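Local coordinates for mannose-specific lectin CEA chain 1 (Colocasia esculenta, PDB 5D5G), which binds mannose as a lectin, agglutinates rabbit erythrocytes and is toxic to cotton aphids and other hemipteran insects, at residues Ser42-Lys47 / Leu61-Gly66. Residues are numbered along the deposited sequence; the frame is centred on the assembly and turned at random.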
ATOM      1  N   SER A  42      -5.613 -13.070 -14.853  1.00 12.27           N
ATOM      2  CA  SER A  42      -6.818 -13.712 -14.342  1.00 15.60           C
ATOM      3  C   SER A  42      -7.336 -14.806 -15.267  1.00 21.87           C
ATOM      4  O   SER A  42      -8.170 -15.621 -14.866  1.00 20.00           O
ATOM      5  CB  SER A  42      -7.919 -12.673 -14.142  1.00 18.76           C
ATOM      6  OG  SER A  42      -8.467 -12.281 -15.384  1.00 17.60           O
ATOM      7  N   ASN A  43      -6.845 -14.814 -16.501  1.00 19.79           N
ATOM      8  CA  ASN A  43      -7.293 -15.751 -17.537  1.00 26.79           C
ATOM      9  C   ASN A  43      -8.814 -15.800 -17.705  1.00 20.92           C
ATOM     10  O   ASN A  43      -9.410 -16.863 -17.890  1.00 22.91           O
ATOM     11  CB  ASN A  43      -6.708 -17.149 -17.317  1.00 20.26           C
ATOM     12  CG  ASN A  43      -6.828 -18.032 -18.545  1.00 22.02           C
ATOM     13  OD1 ASN A  43      -6.759 -17.556 -19.682  1.00 24.90           O
ATOM     14  ND2 ASN A  43      -7.018 -19.325 -18.321  1.00 17.80           N
ATOM     15  N   THR A  44      -9.431 -14.629 -17.637  1.00 16.98           N
ATOM     16  CA  THR A  44     -10.852 -14.507 -17.872  1.00 22.16           C
ATOM     17  C   THR A  44     -11.105 -13.728 -19.154  1.00 24.97           C
ATOM     18  O   THR A  44     -11.933 -12.811 -19.185  1.00 21.03           O
ATOM     19  CB  THR A  44     -11.519 -13.779 -16.724  1.00 27.23           C
ATOM     20  OG1 THR A  44     -10.893 -12.501 -16.569  1.00 23.32           O
ATOM     21  CG2 THR A  44     -11.362 -14.577 -15.450  1.00 26.88           C
ATOM     22  N   ALA A  45     -10.381 -14.098 -20.208  1.00 25.11           N
ATOM     23  CA  ALA A  45     -10.537 -13.456 -21.514  1.00 28.15           C
ATOM     24  C   ALA A  45     -11.812 -13.922 -22.221  1.00 27.38           C
ATOM     25  O   ALA A  45     -12.082 -15.123 -22.315  1.00 26.17           O
ATOM     26  CB  ALA A  45      -9.313 -13.709 -22.389  1.00 19.03           C
ATOM     27  N   ASN A  46     -12.589 -12.954 -22.699  1.00 27.38           N
ATOM     28  CA  ASN A  46     -13.873 -13.195 -23.354  1.00 30.04           C
ATOM     29  C   ASN A  46     -14.967 -13.621 -22.382  1.00 26.10           C
ATOM     30  O   ASN A  46     -16.125 -13.709 -22.753  1.00 31.09           O
ATOM     31  CB  ASN A  46     -13.762 -14.204 -24.515  0.30 27.06           C
ATOM     32  CG  ASN A  46     -12.749 -13.784 -25.580  1.00 31.28           C
ATOM     33  OD1 ASN A  46     -11.790 -14.513 -25.860  1.00 22.74           O
ATOM     34  ND2 ASN A  46     -12.973 -12.620 -26.195  1.00 22.98           N
ATOM     35  N   LYS A  47     -14.602 -13.865 -21.128  1.00 29.49           N
ATOM     36  CA  LYS A  47     -15.573 -14.288 -20.119  1.00 30.68           C
ATOM     37  C   LYS A  47     -16.530 -13.179 -19.667  1.00 31.16           C
ATOM     38  O   LYS A  47     -17.006 -13.195 -18.527  1.00 28.33           O
ATOM     39  CB  LYS A  47     -14.862 -14.862 -18.888  1.00 25.89           C
ATOM     40  CG  LYS A  47     -13.948 -16.053 -19.145  0.60 25.01           C
ATOM     41  CD  LYS A  47     -13.604 -16.742 -17.823  0.60 27.04           C
ATOM     42  CE  LYS A  47     -12.407 -17.682 -17.937  1.00 27.26           C
ATOM     43  NZ  LYS A  47     -12.665 -18.883 -18.777  1.00 32.06           N
ATOM     44  N   LEU A  61     -10.049 -10.003  -4.368  0.50 13.16           N
ATOM     45  CA  LEU A  61     -10.174  -9.215  -5.584  0.70 14.23           C
ATOM     46  C   LEU A  61     -11.223  -9.900  -6.435  1.00 20.35           C
ATOM     47  O   LEU A  61     -10.999 -10.999  -6.947  1.00 26.67           O
ATOM     48  CB  LEU A  61      -8.854  -9.189  -6.347  0.70  9.10           C
ATOM     49  CG  LEU A  61      -7.655  -8.474  -5.729  0.70  7.75           C
ATOM     50  CD1 LEU A  61      -6.426  -8.795  -6.535  0.70  7.30           C
ATOM     51  CD2 LEU A  61      -7.905  -6.975  -5.685  0.70  6.43           C
ATOM     52  N   VAL A  62     -12.377  -9.267  -6.570  1.00 18.22           N
ATOM     53  CA  VAL A  62     -13.469  -9.887  -7.295  1.00 16.61           C
ATOM     54  C   VAL A  62     -13.680  -9.142  -8.597  1.00 25.96           C
ATOM     55  O   VAL A  62     -13.809  -7.913  -8.606  1.00 22.56           O
ATOM     56  CB  VAL A  62     -14.766  -9.879  -6.469  0.10 18.18           C
ATOM     57  CG2 VAL A  62     -14.529 -10.524  -5.115  0.10 17.59           C
ATOM     58  N   ILE A  63     -13.689  -9.885  -9.699  1.00 18.21           N
ATOM     59  CA  ILE A  63     -13.978  -9.288 -10.990  1.00 19.88           C
ATOM     60  C   ILE A  63     -15.453  -9.433 -11.338  1.00 21.62           C
ATOM     61  O   ILE A  63     -15.917 -10.513 -11.674  1.00 10.04           O
ATOM     62  CB  ILE A  63     -13.179  -9.924 -12.115  1.00 18.91           C
ATOM     63  CG1 ILE A  63     -11.808 -10.365 -11.629  1.00 25.62           C
ATOM     64  CG2 ILE A  63     -13.042  -8.937 -13.256  1.00 23.29           C
ATOM     65  CD1 ILE A  63     -10.787 -10.526 -12.761  1.00 25.86           C
ATOM     66  N   LYS A  64     -16.184  -8.331 -11.256  1.00 24.10           N
ATOM     67  CA  LYS A  64     -17.582  -8.320 -11.634  1.00 18.51           C
ATOM     68  C   LYS A  64     -17.718  -7.837 -13.074  1.00 29.16           C
ATOM     69  O   LYS A  64     -17.075  -6.863 -13.471  1.00 27.99           O
ATOM     70  CB  LYS A  64     -18.356  -7.402 -10.693  1.00 14.82           C
ATOM     71  CG  LYS A  64     -18.133  -7.748  -9.229  0.60 16.64           C
ATOM     72  CD  LYS A  64     -19.248  -7.235  -8.345  0.40 18.10           C
ATOM     73  CE  LYS A  64     -19.327  -8.056  -7.069  0.60 14.97           C
ATOM     74  NZ  LYS A  64     -19.522  -9.518  -7.356  1.00 10.24           N
ATOM     75  N   ASN A  65     -18.545  -8.519 -13.861  1.00 25.36           N
ATOM     76  CA  ASN A  65     -18.811  -8.073 -15.221  1.00 27.90           C
ATOM     77  C   ASN A  65     -19.626  -6.784 -15.250  1.00 29.92           C
ATOM     78  O   ASN A  65     -19.789  -6.118 -14.225  1.00 32.70           O
ATOM     79  CB  ASN A  65     -19.482  -9.168 -16.055  1.00 24.47           C
ATOM     80  CG  ASN A  65     -20.884  -9.517 -15.571  1.00 32.53           C
ATOM     81  OD1 ASN A  65     -21.527  -8.766 -14.835  1.00 27.27           O
ATOM     82  ND2 ASN A  65     -21.371 -10.672 -16.006  1.00 35.55           N
ATOM     83  N   GLY A  66     -20.148  -6.451 -16.428  1.00 40.20           N
ATOM     84  CA  GLY A  66     -20.860  -5.204 -16.639  1.00 39.23           C
ATOM     85  C   GLY A  66     -21.932  -4.906 -15.613  1.00 43.41           C
ATOM     86  O   GLY A  66     -21.926  -3.844 -14.987  1.00 48.15           O
TER
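I63 reaches S42 with the last carbon of its side chain. Its CD1 methyl lies 3.8 Å from S42 CB and almost as near S42 OG, an end-on van der Waals contact. T44 OG1 stands a little farther off, 4.3 Å from the same I63 CD1. Isoleucine suits the place because its longer branch can span the gap between strand 61-64 and the loop, whose backbones stay well apart: the nearest CA atoms, those of S42 and I63, are 9.1 Å from each other. CG1 of I63 is only roughly anti to the carbonyl carbon, since chi1, at -33°, is well short of staggered, and the nearly extended chi2 of -159° carries CD1 outward to the serine.

Serine is short enough for both its CB and OG to meet the methyl. S42 OG, 2.7 Å from T44 OG1, hydrogen-bonds with L33 N and with the side-chain N32 OD1, and weakly accepts T44 N; T44 OG1 bonds to C31 O. These buried oxygens thus tie the loop to the segment C31-L33. W72 of strand 70-73 touches S42, T44 and I63, and L53 of strand 52-55 also packs on I63.

N32 binds mannose by similarity, and its bond to S42 makes the serine a likely second-shell residue; W40, an established mannose-binding residue, is close by. The contact sets the loop after strand 40-41 of one antiparallel sheet against strand 61-64 of another, in the buried seam between sheets of the bulb-type lectin beta-prism II fold.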